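PDB 3KG7: CurH, which supplies a dehydratase domain that probably removes water from a beta-hydroxyacyl intermediate while the polyketide curacin is being assembled. Local coordinates for residues Q101-F106 and A120-S125; T24-D29 and T88-H93; P65-D70 and N127-P132; F225-R230 and K284-Q289. One frame throughout, in Å; residues are numbered along the deposited sequence.

Contact 1. Residues Q101-F106 and A120-S125; sequences QFVEVF and ASMSVS
Five backbone hydrogen bonds join strand 101-106 to strand 120-124, which run antiparallel at 158°. Gln101 and Val124 exchange two of them: Val124 N lies 2.8 Å from Gln101 O, and the longer return bond from Gln101 N falls on a lone pair of Val124 O. Val103 and Met122 exchange two more, with Val103 N 2.7 Å from Met122 O and nearly along its C=O axis. Val105 N reaches Ala120 O at 2.9 Å but from above the carbonyl plane.

Apolar contacts gather on the face of Val103, Val105, Ala120, Met122 and Val124, where beta-branched valines suit an extended strand. CG1 of Val103 is anti to its backbone N, and the side chains of Val103 and Val124 cross obliquely, Val103 CG2 lying 3.8 Å from Val124 CG2. Val103 CB meets CG of Met122, a selenomethionine with a bent chain. Val105 CB faces Ala120 CB, and Tyr54 packs on both, a place that suits the small Ala120.

At the end of this face the amide of Gln101 lies alongside Val124, its NE2 3.7 Å from Val124 CG1.

On the other face, Phe102 has CG anti to its backbone N (chi1 -166°), which swings the ring across to the second strand. Its edge meets Ser123 OG, 3.9 Å from CD1, and its tip CZ meets Ser121 CB at 4.0 Å; small serines suit the bulk of this ring.

The arrangement is a beta hairpin of a hot-dog fold, in which the antiparallel sheet packs its apolar face on helix 52-62, here through Thr58 and Tyr54.

Contact 2. Residues T24-D29 and T88-H93; sequences TIYHQD and TQLMLH
Tyr26 buries more surface in this contact than any other residue of 24-29 and 88-93. Its backbone is paired with Leu90 by two almost straight bonds, Tyr26 N to Leu90 O and Leu90 N to Tyr26 O, both 2.9 Å. The phenol ring leaves with CG anti to the carbonyl carbon and runs alongside Leu90, so that CD2 of the ring lies 3.9 Å from Leu90 CD2. CD2 of Leu92 comes to the ring's edge and also touches Thr24 CB at 4.1 Å. A large ring among leucines suits this face, which belongs to the first hot dog of the double hot-dog fold and packs on helix 52-62: Ala61 touches Tyr26, and Met57 touches Leu90. Thr88, next after Tyr26 in the surface it buries, is a beta-branched residue fit for an extended strand. Its N meets Gln28 O at 2.8 Å, nearly along the C=O axis, and Thr88 CB lies 3.7 Å from Gln28 O, while OG1 turns to Arg86 O. Ile25 works on the opposite face. There its side chain crosses that of the selenomethionine Met91 obliquely, CG1 of Ile25 lying 3.6 Å from SE of Met91, and CG2 lies beside the amide of Gln89. Both ends of that amide bond to the second subunit, OE1 to Ala19 N and NE2 to Glu17 O of that chain, a pair of bonds that probably fixes the rotation of the amide.

Contact 3. Residues P65-D70 and N127-P132; sequences PAAVED and NPPPPP
Pro65, entered through a cis peptide bond, brings the chain onto strand 66-73 with its CB toward the proline-rich segment 127-132. Its carbonyl carbon C stands 4.4 Å from CD of Pro129, at the margin of the contact. Ala66 turns its CB away, to Leu59 of helix 52-62, and offers its peptide instead: Pro129 CD sits 3.5 Å from Ala66 C, and Pro129 CG lies 3.6 Å from Ala66 O. The pyrrolidine ring thus rests against a peptide group, and no hydrogen bond crosses between the segments. Ala67 points its CB the other way, toward the prolines, where it meets Pro129 CD at 3.8 Å and Asn127 O at 3.9 Å; a methyl is small enough for the ring to come close to the backbone. From Pro128 to Pro132 the chain is extended in polyproline II conformation, a stiff stretch of the linker that leads from the first hot dog of the double hot-dog fold to the second. Thr235, on the neighbouring strand 225-236, touches both Ala67 and Pro129. A glycine in place of Pro129 would remove the whole ring, CB, CG and CD, and would probably lose the packing on the Ala66 peptide and the apolar contact with Ala67 CB, and, without the ring's restraint on phi, loosen the linker. Further along, Glu69 points toward the same side without touching 127-132. OE1 of Glu69 forms a salt bridge with Lys100, while its OE2 makes a weak hydrogen bond to Ser125 OG, which is also bonded to Asn127 N.

Contact 4. Residues F225-R230 and K284-Q289; sequences FWAPWR and KRAPSQ
In the second hot dog of the double hot-dog fold, strand 225-230 pairs with the end of strand 274-286, just ahead of the helix that begins at Ser288. Ala227 and Lys284 exchange two hydrogen bonds, Lys284 N to Ala227 O at 2.7 Å and Ala227 N to Lys284 O at 2.8 Å, each donor standing above the plane of the carbonyl that accepts it. Ala286 N reaches Phe225 O at 2.9 Å, nearly along the C=O axis, and Tyr44 OH bonds to both Phe225 N and Ala286 O. The methyls of Ala227 and Ala286 meet CB to CB at 3.8 Å, small enough for Phe291 of the helix to pack on both.

On the other face Arg285, bent at chi2 and chi3, lays its aliphatic part over the indole of Trp226. CD of Arg285 stands 3.7 Å from the centroid of the six-membered ring of Trp226, a CH-pi contact only 14° off the normal. The guanidinium plane is turned 77° from the indole, so it is the methylenes, CD foremost, that lie over the ring face, and NH1 makes a weak hydrogen bond to Ser219 OG. An alanine in place of Trp226 would remove this broad face and would probably leave the Arg285 chain less well fixed, with the edge-to-face contact to Phe218 lost as well.

Lys284, bent at chi3, brings NZ over one face of Trp229, 4.7 Å from the centroid of its five-membered ring, a cation-pi contact. Trp229 and the next residue, Arg230, both stand opposite Thr282, which makes this the site of a classic beta bulge.

How the contacts relate
From the N terminus, residues 24-29 open the loop that contact 2 closes at 88-93. Within that loop 65-70 begins contact 3, which closes only at 127-132, so contacts 2 and 3 cross. Contact 1, a local hairpin, is nested inside the loop of contact 3. Strands 86-92 and 101-109 are sheet neighbours, joining contact 2 to contact 1, and strands 117-124 and 66-73 join contact 1 to contact 3. Contacts 1 and 2 also touch the second subunit. Contact 4 follows in series and closes a loop of its own in the second hot dog; strand 225-236 runs beside 66-73, where the two halves of the fold meet.

Contact 1. Residues Q101-F106 and A120-S125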
loop_
_atom_site.group_PDB
_atom_site.type_symbol
_atom_site.label_atom_id
_atom_site.label_comp_id
_atom_site.label_asym_id
_atom_site.label_seq_id
_atom_site.Cartn_x
_atom_site.Cartn_y
_atom_site.Cartn_z
ATOM N N GLN C 101 -12.348 3.072 13.230
ATOM C CA GLN C 101 -11.392 3.087 12.118
ATOM C C GLN C 101 -11.400 4.461 11.460
ATOM O O GLN C 101 -12.422 4.904 10.922
ATOM C CB GLN C 101 -11.730 2.019 11.067
ATOM C CG GLN C 101 -11.659 0.577 11.541
ATOM C CD GLN C 101 -12.448 -0.373 10.637
ATOM O OE1 GLN C 101 -11.871 -1.102 9.818
ATOM N NE2 GLN C 101 -13.770 -0.355 10.771
ATOM N N PHE C 102 -10.262 5.138 11.515
ATOM C CA PHE C 102 -10.115 6.428 10.858
ATOM C C PHE C 102 -9.952 6.205 9.351
ATOM O O PHE C 102 -9.321 5.231 8.922
ATOM C CB PHE C 102 -8.922 7.184 11.444
ATOM C CG PHE C 102 -8.879 8.634 11.077
ATOM C CD1 PHE C 102 -9.995 9.447 11.253
ATOM C CD2 PHE C 102 -7.707 9.201 10.571
ATOM C CE1 PHE C 102 -9.949 10.800 10.909
ATOM C CE2 PHE C 102 -7.649 10.550 10.234
ATOM C CZ PHE C 102 -8.769 11.352 10.401
ATOM N N VAL C 103 -10.552 7.084 8.554
ATOM C CA VAL C 103 -10.468 6.993 7.097
ATOM C C VAL C 103 -10.076 8.352 6.547
ATOM O O VAL C 103 -10.592 9.381 6.991
ATOM C CB VAL C 103 -11.820 6.563 6.469
ATOM C CG1 VAL C 103 -11.744 6.563 4.940
ATOM C CG2 VAL C 103 -12.265 5.184 6.985
ATOM N N GLU C 104 -9.149 8.365 5.595
ATOM C CA GLU C 104 -8.799 9.617 4.927
ATOM C C GLU C 104 -8.581 9.399 3.435
ATOM O O GLU C 104 -8.077 8.355 3.029
ATOM C CB GLU C 104 -7.610 10.301 5.609
ATOM C CG GLU C 104 -6.415 9.396 5.846
ATOM C CD GLU C 104 -5.382 9.993 6.796
ATOM O OE1 GLU C 104 -5.717 10.911 7.577
ATOM O OE2 GLU C 104 -4.221 9.526 6.763
ATOM N N VAL C 105 -9.004 10.376 2.634
ATOM C CA VAL C 105 -8.898 10.306 1.178
ATOM C C VAL C 105 -7.985 11.412 0.666
ATOM O O VAL C 105 -8.232 12.597 0.903
ATOM C CB VAL C 105 -10.282 10.425 0.495
ATOM C CG1 VAL C 105 -10.136 10.539 -1.033
ATOM C CG2 VAL C 105 -11.195 9.243 0.886
ATOM N N PHE C 106 -6.927 11.007 -0.032
ATOM C CA PHE C 106 -5.950 11.920 -0.621
ATOM C C PHE C 106 -5.889 11.710 -2.129
ATOM O O PHE C 106 -6.173 10.609 -2.612
ATOM C CB PHE C 106 -4.554 11.637 -0.051
ATOM C CG PHE C 106 -4.359 12.086 1.372
ATOM C CD1 PHE C 106 -3.620 13.231 1.655
ATOM C CD2 PHE C 106 -4.887 11.354 2.433
ATOM C CE1 PHE C 106 -3.424 13.654 2.979
ATOM C CE2 PHE C 106 -4.701 11.772 3.759
ATOM C CZ PHE C 106 -3.969 12.917 4.030
ATOM N N ALA C 120 -11.094 14.256 2.098
ATOM C CA ALA C 120 -12.033 13.796 3.110
ATOM C C ALA C 120 -11.381 13.102 4.310
ATOM O O ALA C 120 -10.307 12.505 4.195
ATOM C CB ALA C 120 -13.079 12.881 2.478
ATOM N N SER C 121 -12.052 13.203 5.458
ATOM C CA SER C 121 -11.715 12.421 6.643
ATOM C C SER C 121 -13.004 11.990 7.323
ATOM O O SER C 121 -14.012 12.697 7.246
ATOM C CB SER C 121 -10.877 13.246 7.618
ATOM O OG SER C 121 -11.539 14.455 7.950
HETATM N N MSE C 122 -12.972 10.839 7.980
HETATM C CA MSE C 122 -14.112 10.362 8.767
HETATM C C MSE C 122 -13.722 9.169 9.630
HETATM O O MSE C 122 -12.622 8.628 9.494
HETATM C CB MSE C 122 -15.293 9.991 7.866
HETATM C CG MSE C 122 -15.062 8.760 7.014
HETATM SE SE MSE C 122 -15.896 8.904 5.256
HETATM C CE MSE C 122 -14.804 10.353 4.526
ATOM N N SER C 123 -14.629 8.773 10.515
ATOM C CA SER C 123 -14.451 7.585 11.332
ATOM C C SER C 123 -15.581 6.613 11.076
ATOM O O SER C 123 -16.760 6.999 11.040
ATOM C CB SER C 123 -14.416 7.936 12.818
ATOM O OG SER C 123 -13.116 8.331 13.239
ATOM N N VAL C 124 -15.213 5.352 10.875
ATOM C CA VAL C 124 -16.170 4.262 10.904
ATOM C C VAL C 124 -16.458 3.992 12.379
ATOM O O VAL C 124 -15.533 3.774 13.161
ATOM C CB VAL C 124 -15.579 3.015 10.226
ATOM C CG1 VAL C 124 -16.605 1.884 10.153
ATOM C CG2 VAL C 124 -15.092 3.373 8.841
ATOM N N SER C 125 -17.729 4.044 12.766
ATOM C CA SER C 125 -18.125 3.755 14.142
ATOM C C SER C 125 -17.808 2.299 14.504
ATOM O O SER C 125 -17.865 1.425 13.639
ATOM C CB SER C 125 -19.616 4.041 14.327
ATOM O OG SER C 125 -20.002 3.947 15.692
#

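Contact 2. Residues T24-D29 and T88-H93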
loop_
_atom_site.group_PDB
_atom_site.type_symbol
_atom_site.label_atom_id
_atom_site.label_comp_id
_atom_site.label_asym_id
_atom_site.label_seq_id
_atom_site.Cartn_x
_atom_site.Cartn_y
_atom_site.Cartn_z
ATOM N N THR C 24 -5.259 -0.574 5.482
ATOM C CA THR C 24 -5.706 -0.950 4.157
ATOM C C THR C 24 -5.723 0.292 3.277
ATOM O O THR C 24 -6.289 1.327 3.653
ATOM C CB THR C 24 -7.120 -1.549 4.219
ATOM O OG1 THR C 24 -7.150 -2.592 5.198
ATOM C CG2 THR C 24 -7.522 -2.139 2.885
ATOM N N ILE C 25 -5.076 0.206 2.120
ATOM C CA ILE C 25 -5.111 1.305 1.154
ATOM C C ILE C 25 -5.881 0.841 -0.052
ATOM O O ILE C 25 -5.627 -0.241 -0.567
ATOM C CB ILE C 25 -3.710 1.761 0.659
ATOM C CG1 ILE C 25 -2.761 2.019 1.817
ATOM C CG2 ILE C 25 -3.807 3.049 -0.166
ATOM C CD1 ILE C 25 -1.316 2.139 1.370
ATOM N N TYR C 26 -6.824 1.667 -0.492
ATOM C CA TYR C 26 -7.465 1.487 -1.773
ATOM C C TYR C 26 -6.959 2.557 -2.736
ATOM O O TYR C 26 -7.209 3.751 -2.550
ATOM C CB TYR C 26 -8.973 1.555 -1.612
ATOM C CG TYR C 26 -9.541 0.502 -0.677
ATOM C CD1 TYR C 26 -10.035 -0.713 -1.176
ATOM C CD2 TYR C 26 -9.600 0.724 0.709
ATOM C CE1 TYR C 26 -10.563 -1.683 -0.326
ATOM C CE2 TYR C 26 -10.130 -0.247 1.571
ATOM C CZ TYR C 26 -10.609 -1.442 1.043
ATOM O OH TYR C 26 -11.133 -2.403 1.882
ATOM N N HIS C 27 -6.222 2.134 -3.757
ATOM C CA HIS C 27 -5.617 3.089 -4.675
ATOM C C HIS C 27 -6.064 2.887 -6.108
ATOM O O HIS C 27 -6.153 1.757 -6.580
ATOM C CB HIS C 27 -4.095 3.067 -4.553
ATOM C CG HIS C 27 -3.468 1.762 -4.920
ATOM N ND1 HIS C 27 -2.780 1.576 -6.101
ATOM C CD2 HIS C 27 -3.407 0.582 -4.257
ATOM C CE1 HIS C 27 -2.321 0.337 -6.150
ATOM N NE2 HIS C 27 -2.688 -0.288 -5.045
ATOM N N GLN C 28 -6.351 3.992 -6.790
ATOM C CA GLN C 28 -6.765 3.968 -8.193
ATOM C C GLN C 28 -6.439 5.289 -8.853
ATOM O O GLN C 28 -6.186 6.283 -8.175
ATOM C CB GLN C 28 -8.271 3.737 -8.312
ATOM C CG GLN C 28 -9.105 4.933 -7.871
ATOM C CD GLN C 28 -10.559 4.589 -7.681
ATOM O OE1 GLN C 28 -11.171 3.959 -8.541
ATOM N NE2 GLN C 28 -11.128 5.002 -6.549
ATOM N N ASP C 29 -6.475 5.296 -10.179
ATOM C CA ASP C 29 -6.343 6.527 -10.933
ATOM C C ASP C 29 -7.719 6.995 -11.368
ATOM O O ASP C 29 -8.416 6.296 -12.109
ATOM C CB ASP C 29 -5.398 6.331 -12.122
ATOM C CG ASP C 29 -3.940 6.230 -11.690
ATOM O OD1 ASP C 29 -3.064 6.752 -12.406
ATOM O OD2 ASP C 29 -3.663 5.643 -10.619
ATOM N N THR C 88 -5.440 8.582 -6.692
ATOM C CA THR C 88 -6.270 8.706 -5.499
ATOM C C THR C 88 -6.022 7.571 -4.504
ATOM O O THR C 88 -5.795 6.437 -4.902
ATOM C CB THR C 88 -7.750 8.761 -5.909
ATOM O OG1 THR C 88 -7.893 9.651 -7.028
ATOM C CG2 THR C 88 -8.618 9.254 -4.768
ATOM N N GLN C 89 -6.052 7.889 -3.213
ATOM C CA GLN C 89 -5.802 6.900 -2.168
ATOM C C GLN C 89 -6.771 7.083 -1.018
ATOM O O GLN C 89 -6.848 8.169 -0.437
ATOM C CB GLN C 89 -4.366 7.002 -1.653
ATOM C CG GLN C 89 -3.321 6.473 -2.622
ATOM C CD GLN C 89 -1.958 6.275 -1.990
ATOM O OE1 GLN C 89 -1.778 6.485 -0.793
ATOM N NE2 GLN C 89 -0.983 5.873 -2.797
ATOM N N LEU C 90 -7.527 6.029 -0.712
ATOM C CA LEU C 90 -8.371 6.002 0.477
ATOM C C LEU C 90 -7.657 5.136 1.501
ATOM O O LEU C 90 -7.383 3.959 1.242
ATOM C CB LEU C 90 -9.753 5.437 0.154
ATOM C CG LEU C 90 -10.785 5.412 1.285
ATOM C CD1 LEU C 90 -12.205 5.478 0.731
ATOM C CD2 LEU C 90 -10.616 4.179 2.178
HETATM N N MSE C 91 -7.342 5.722 2.650
HETATM C CA MSE C 91 -6.584 5.038 3.682
HETATM C C MSE C 91 -7.499 4.673 4.858
HETATM O O MSE C 91 -8.099 5.544 5.500
HETATM C CB MSE C 91 -5.402 5.920 4.103
HETATM C CG MSE C 91 -4.553 5.410 5.269
HETATM SE SE MSE C 91 -3.375 3.891 4.851
HETATM C CE MSE C 91 -1.730 4.605 5.647
ATOM N N LEU C 92 -7.625 3.375 5.107
ATOM C CA LEU C 92 -8.466 2.867 6.185
ATOM C C LEU C 92 -7.564 2.415 7.312
ATOM O O LEU C 92 -6.866 1.404 7.201
ATOM C CB LEU C 92 -9.335 1.714 5.680
ATOM C CG LEU C 92 -10.145 0.849 6.641
ATOM C CD1 LEU C 92 -11.326 1.626 7.163
ATOM C CD2 LEU C 92 -10.617 -0.393 5.924
ATOM N N HIS C 93 -7.566 3.175 8.397
ATOM C CA HIS C 93 -6.630 2.904 9.475
ATOM C C HIS C 93 -7.007 1.687 10.285
ATOM O O HIS C 93 -8.151 1.227 10.256
ATOM C CB HIS C 93 -6.447 4.126 10.362
ATOM C CG HIS C 93 -5.775 5.257 9.667
ATOM N ND1 HIS C 93 -6.473 6.222 8.976
ATOM C CD2 HIS C 93 -4.466 5.569 9.531
ATOM C CE1 HIS C 93 -5.624 7.092 8.457
ATOM N NE2 HIS C 93 -4.399 6.718 8.776
#

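Contact 3. Residues P65-D70 and N127-P132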
loop_
_atom_site.group_PDB
_atom_site.type_symbol
_atom_site.label_atom_id
_atom_site.label_comp_id
_atom_site.label_asym_id
_atom_site.label_seq_id
_atom_site.Cartn_x
_atom_site.Cartn_y
_atom_site.Cartn_z
ATOM N N PRO C 65 -24.370 -3.614 7.471
ATOM C CA PRO C 65 -24.682 -2.339 8.133
ATOM C C PRO C 65 -23.445 -1.684 8.745
ATOM O O PRO C 65 -22.546 -2.372 9.237
ATOM C CB PRO C 65 -25.678 -2.729 9.228
ATOM C CG PRO C 65 -26.074 -4.156 8.937
ATOM C CD PRO C 65 -24.913 -4.759 8.227
ATOM N N ALA C 66 -23.410 -0.357 8.688
ATOM C CA ALA C 66 -22.283 0.432 9.158
ATOM C C ALA C 66 -22.752 1.833 9.476
ATOM O O ALA C 66 -23.808 2.273 9.019
ATOM C CB ALA C 66 -21.185 0.495 8.105
ATOM N N ALA C 67 -21.945 2.527 10.265
ATOM C CA ALA C 67 -22.199 3.902 10.649
ATOM C C ALA C 67 -20.909 4.688 10.488
ATOM O O ALA C 67 -19.842 4.233 10.890
ATOM C CB ALA C 67 -22.677 3.959 12.078
ATOM N N VAL C 68 -21.001 5.861 9.874
ATOM C CA VAL C 68 -19.814 6.687 9.635
ATOM C C VAL C 68 -20.006 8.035 10.285
ATOM O O VAL C 68 -21.020 8.697 10.063
ATOM C CB VAL C 68 -19.509 6.859 8.138
ATOM C CG1 VAL C 68 -18.135 7.459 7.960
ATOM C CG2 VAL C 68 -19.563 5.511 7.422
ATOM N N GLU C 69 -19.046 8.438 11.106
ATOM C CA GLU C 69 -19.212 9.657 11.890
ATOM C C GLU C 69 -18.068 10.652 11.733
ATOM O O GLU C 69 -16.988 10.298 11.262
ATOM C CB GLU C 69 -19.495 9.334 13.367
ATOM C CG GLU C 69 -18.613 8.264 13.987
ATOM C CD GLU C 69 -19.240 7.639 15.229
ATOM O OE1 GLU C 69 -18.530 7.489 16.249
ATOM O OE2 GLU C 69 -20.446 7.297 15.189
ATOM N N ASP C 70 -18.334 11.900 12.127
ATOM C CA ASP C 70 -17.385 13.025 12.017
ATOM C C ASP C 70 -16.746 13.121 10.633
ATOM O O ASP C 70 -15.520 13.047 10.485
ATOM C CB ASP C 70 -16.314 12.958 13.106
ATOM C CG ASP C 70 -16.907 12.863 14.496
ATOM O OD1 ASP C 70 -17.251 11.738 14.928
ATOM O OD2 ASP C 70 -17.022 13.921 15.155
ATOM N N ASN C 127 -19.634 0.764 16.447
ATOM C CA ASN C 127 -20.971 0.265 16.709
ATOM C C ASN C 127 -21.856 0.275 15.487
ATOM O O ASN C 127 -22.180 1.343 14.966
ATOM C CB ASN C 127 -21.647 1.068 17.823
ATOM C CG ASN C 127 -21.290 0.565 19.189
ATOM O OD1 ASN C 127 -21.679 -0.541 19.568
ATOM N ND2 ASN C 127 -20.540 1.367 19.941
ATOM N N PRO C 128 -22.267 -0.919 15.032
ATOM C CA PRO C 128 -23.340 -1.029 14.056
ATOM C C PRO C 128 -24.511 -0.149 14.486
ATOM O O PRO C 128 -24.860 -0.137 15.665
ATOM C CB PRO C 128 -23.743 -2.510 14.145
ATOM C CG PRO C 128 -22.991 -3.069 15.344
ATOM C CD PRO C 128 -21.759 -2.243 15.418
ATOM N N PRO C 129 -25.108 0.602 13.545
ATOM C CA PRO C 129 -26.255 1.401 13.944
ATOM C C PRO C 129 -27.334 0.507 14.534
ATOM O O PRO C 129 -27.390 -0.685 14.201
ATOM C CB PRO C 129 -26.747 2.012 12.622
ATOM C CG PRO C 129 -26.091 1.217 11.541
ATOM C CD PRO C 129 -24.795 0.759 12.113
ATOM N N PRO C 130 -28.171 1.065 15.428
ATOM C CA PRO C 130 -29.329 0.307 15.886
ATOM C C PRO C 130 -30.318 0.139 14.731
ATOM O O PRO C 130 -30.431 1.045 13.901
ATOM C CB PRO C 130 -29.908 1.180 17.010
ATOM C CG PRO C 130 -29.386 2.555 16.752
ATOM C CD PRO C 130 -28.073 2.394 16.065
ATOM N N PRO C 131 -31.014 -1.016 14.664
ATOM C CA PRO C 131 -31.921 -1.321 13.552
ATOM C C PRO C 131 -33.004 -0.255 13.361
ATOM O O PRO C 131 -33.597 0.196 14.344
ATOM C CB PRO C 131 -32.544 -2.667 13.952
ATOM C CG PRO C 131 -32.300 -2.795 15.416
ATOM C CD PRO C 131 -30.993 -2.107 15.655
ATOM N N PRO C 132 -33.249 0.148 12.099
ATOM C CA PRO C 132 -34.172 1.223 11.725
ATOM C C PRO C 132 -35.554 1.082 12.353
ATOM O O PRO C 132 -36.116 -0.016 12.382
ATOM C CB PRO C 132 -34.263 1.093 10.199
ATOM C CG PRO C 132 -33.650 -0.245 9.867
ATOM C CD PRO C 132 -32.620 -0.450 10.909
#

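Contact 4. Residues F225-R230 and K284-Q289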
loop_
_atom_site.group_PDB
_atom_site.type_symbol
_atom_site.label_atom_id
_atom_site.label_comp_id
_atom_site.label_asym_id
_atom_site.label_seq_id
_atom_site.Cartn_x
_atom_site.Cartn_y
_atom_site.Cartn_z
ATOM N N PHE C 225 -21.726 28.670 -5.279
ATOM C CA PHE C 225 -22.090 27.284 -4.948
ATOM C C PHE C 225 -22.169 27.024 -3.443
ATOM O O PHE C 225 -21.432 27.625 -2.657
ATOM C CB PHE C 225 -21.072 26.329 -5.592
ATOM C CG PHE C 225 -21.363 24.867 -5.385
ATOM C CD1 PHE C 225 -22.560 24.301 -5.830
ATOM C CD2 PHE C 225 -20.409 24.039 -4.787
ATOM C CE1 PHE C 225 -22.814 22.931 -5.648
ATOM C CE2 PHE C 225 -20.649 22.673 -4.606
ATOM C CZ PHE C 225 -21.853 22.118 -5.035
ATOM N N TRP C 226 -23.078 26.129 -3.057
ATOM C CA TRP C 226 -23.169 25.613 -1.686
ATOM C C TRP C 226 -22.460 24.256 -1.597
ATOM O O TRP C 226 -23.041 23.227 -1.958
ATOM C CB TRP C 226 -24.634 25.429 -1.270
ATOM C CG TRP C 226 -25.385 26.669 -0.854
ATOM C CD1 TRP C 226 -26.310 27.350 -1.595
ATOM C CD2 TRP C 226 -25.312 27.344 0.412
ATOM N NE1 TRP C 226 -26.805 28.417 -0.879
ATOM C CE2 TRP C 226 -26.211 28.436 0.355
ATOM C CE3 TRP C 226 -24.569 27.141 1.582
ATOM C CZ2 TRP C 226 -26.388 29.324 1.428
ATOM C CZ3 TRP C 226 -24.747 28.026 2.653
ATOM C CH2 TRP C 226 -25.649 29.103 2.564
ATOM N N ALA C 227 -21.216 24.260 -1.114
ATOM C CA ALA C 227 -20.399 23.041 -1.019
ATOM C C ALA C 227 -20.606 22.285 0.289
ATOM O O ALA C 227 -20.541 22.889 1.364
ATOM C CB ALA C 227 -18.930 23.369 -1.186
ATOM N N PRO C 228 -20.866 20.966 0.200
ATOM C CA PRO C 228 -20.863 20.115 1.385
ATOM C C PRO C 228 -19.578 20.305 2.183
ATOM O O PRO C 228 -18.488 20.320 1.614
ATOM C CB PRO C 228 -20.935 18.704 0.798
ATOM C CG PRO C 228 -21.663 18.878 -0.488
ATOM C CD PRO C 228 -21.217 20.212 -1.019
ATOM N N TRP C 229 -19.714 20.459 3.495
ATOM C CA TRP C 229 -18.579 20.804 4.346
ATOM C C TRP C 229 -18.315 19.782 5.454
ATOM O O TRP C 229 -17.163 19.461 5.758
ATOM C CB TRP C 229 -18.771 22.207 4.927
ATOM C CG TRP C 229 -17.671 22.641 5.847
ATOM C CD1 TRP C 229 -16.323 22.580 5.609
ATOM C CD2 TRP C 229 -17.823 23.218 7.150
ATOM N NE1 TRP C 229 -15.630 23.076 6.688
ATOM C CE2 TRP C 229 -16.524 23.475 7.647
ATOM C CE3 TRP C 229 -18.930 23.539 7.950
ATOM C CZ2 TRP C 229 -16.303 24.041 8.911
ATOM C CZ3 TRP C 229 -18.708 24.099 9.208
ATOM C CH2 TRP C 229 -17.403 24.346 9.673
ATOM N N ARG C 230 -19.386 19.297 6.073
ATOM C CA ARG C 230 -19.287 18.211 7.041
ATOM C C ARG C 230 -20.621 17.496 7.233
ATOM O O ARG C 230 -21.689 18.056 6.959
ATOM C CB ARG C 230 -18.703 18.691 8.384
ATOM C CG ARG C 230 -19.633 19.513 9.261
ATOM C CD ARG C 230 -18.985 19.821 10.609
ATOM N NE ARG C 230 -19.592 20.998 11.241
ATOM C CZ ARG C 230 -19.152 21.589 12.352
ATOM N NH1 ARG C 230 -18.087 21.131 13.003
ATOM N NH2 ARG C 230 -19.789 22.650 12.820
ATOM N N LYS C 284 -21.712 24.784 2.897
ATOM C CA LYS C 284 -21.184 26.125 3.127
ATOM C C LYS C 284 -20.894 26.810 1.793
ATOM O O LYS C 284 -20.510 26.155 0.817
ATOM C CB LYS C 284 -19.927 26.077 4.004
ATOM C CG LYS C 284 -19.468 27.438 4.533
ATOM C CD LYS C 284 -18.171 27.337 5.331
ATOM C CE LYS C 284 -16.954 27.199 4.423
ATOM N NZ LYS C 284 -15.679 27.285 5.185
ATOM N N ARG C 285 -21.090 28.127 1.756
ATOM C CA ARG C 285 -20.818 28.924 0.561
ATOM C C ARG C 285 -19.356 28.782 0.123
ATOM O O ARG C 285 -18.436 28.916 0.935
ATOM C CB ARG C 285 -21.159 30.393 0.813
ATOM C CG ARG C 285 -22.619 30.650 1.166
ATOM C CD ARG C 285 -23.491 30.898 -0.067
ATOM N NE ARG C 285 -23.200 32.179 -0.720
ATOM C CZ ARG C 285 -24.070 32.880 -1.446
ATOM N NH1 ARG C 285 -25.314 32.452 -1.618
ATOM N NH2 ARG C 285 -23.693 34.024 -1.998
ATOM N N ALA C 286 -19.153 28.488 -1.157
ATOM C CA ALA C 286 -17.811 28.330 -1.700
ATOM C C ALA C 286 -17.709 28.953 -3.089
ATOM O O ALA C 286 -18.090 28.328 -4.082
ATOM C CB ALA C 286 -17.410 26.852 -1.726
ATOM N N PRO C 287 -17.212 30.202 -3.161
ATOM C CA PRO C 287 -16.991 30.862 -4.451
ATOM C C PRO C 287 -15.900 30.158 -5.256
ATOM O O PRO C 287 -14.997 29.552 -4.677
ATOM C CB PRO C 287 -16.561 32.280 -4.061
ATOM C CG PRO C 287 -16.059 32.165 -2.669
ATOM C CD PRO C 287 -16.842 31.065 -2.024
ATOM N N SER C 288 -15.997 30.247 -6.579
ATOM C CA SER C 288 -15.136 29.482 -7.487
ATOM C C SER C 288 -13.629 29.712 -7.311
ATOM O O SER C 288 -12.843 28.784 -7.493
ATOM C CB SER C 288 -15.545 29.721 -8.939
ATOM O OG SER C 288 -15.025 28.699 -9.767
ATOM N N GLN C 289 -13.238 30.939 -6.962
ATOM C CA GLN C 289 -11.832 31.277 -6.698
ATOM C C GLN C 289 -11.249 30.461 -5.546
ATOM O O GLN C 289 -10.106 30.007 -5.622
ATOM C CB GLN C 289 -11.661 32.768 -6.390
ATOM C CG GLN C 289 -12.258 33.721 -7.417
ATOM C CD GLN C 289 -13.693 34.115 -7.099
ATOM O OE1 GLN C 289 -14.475 33.319 -6.571
ATOM N NE2 GLN C 289 -14.046 35.352 -7.428
#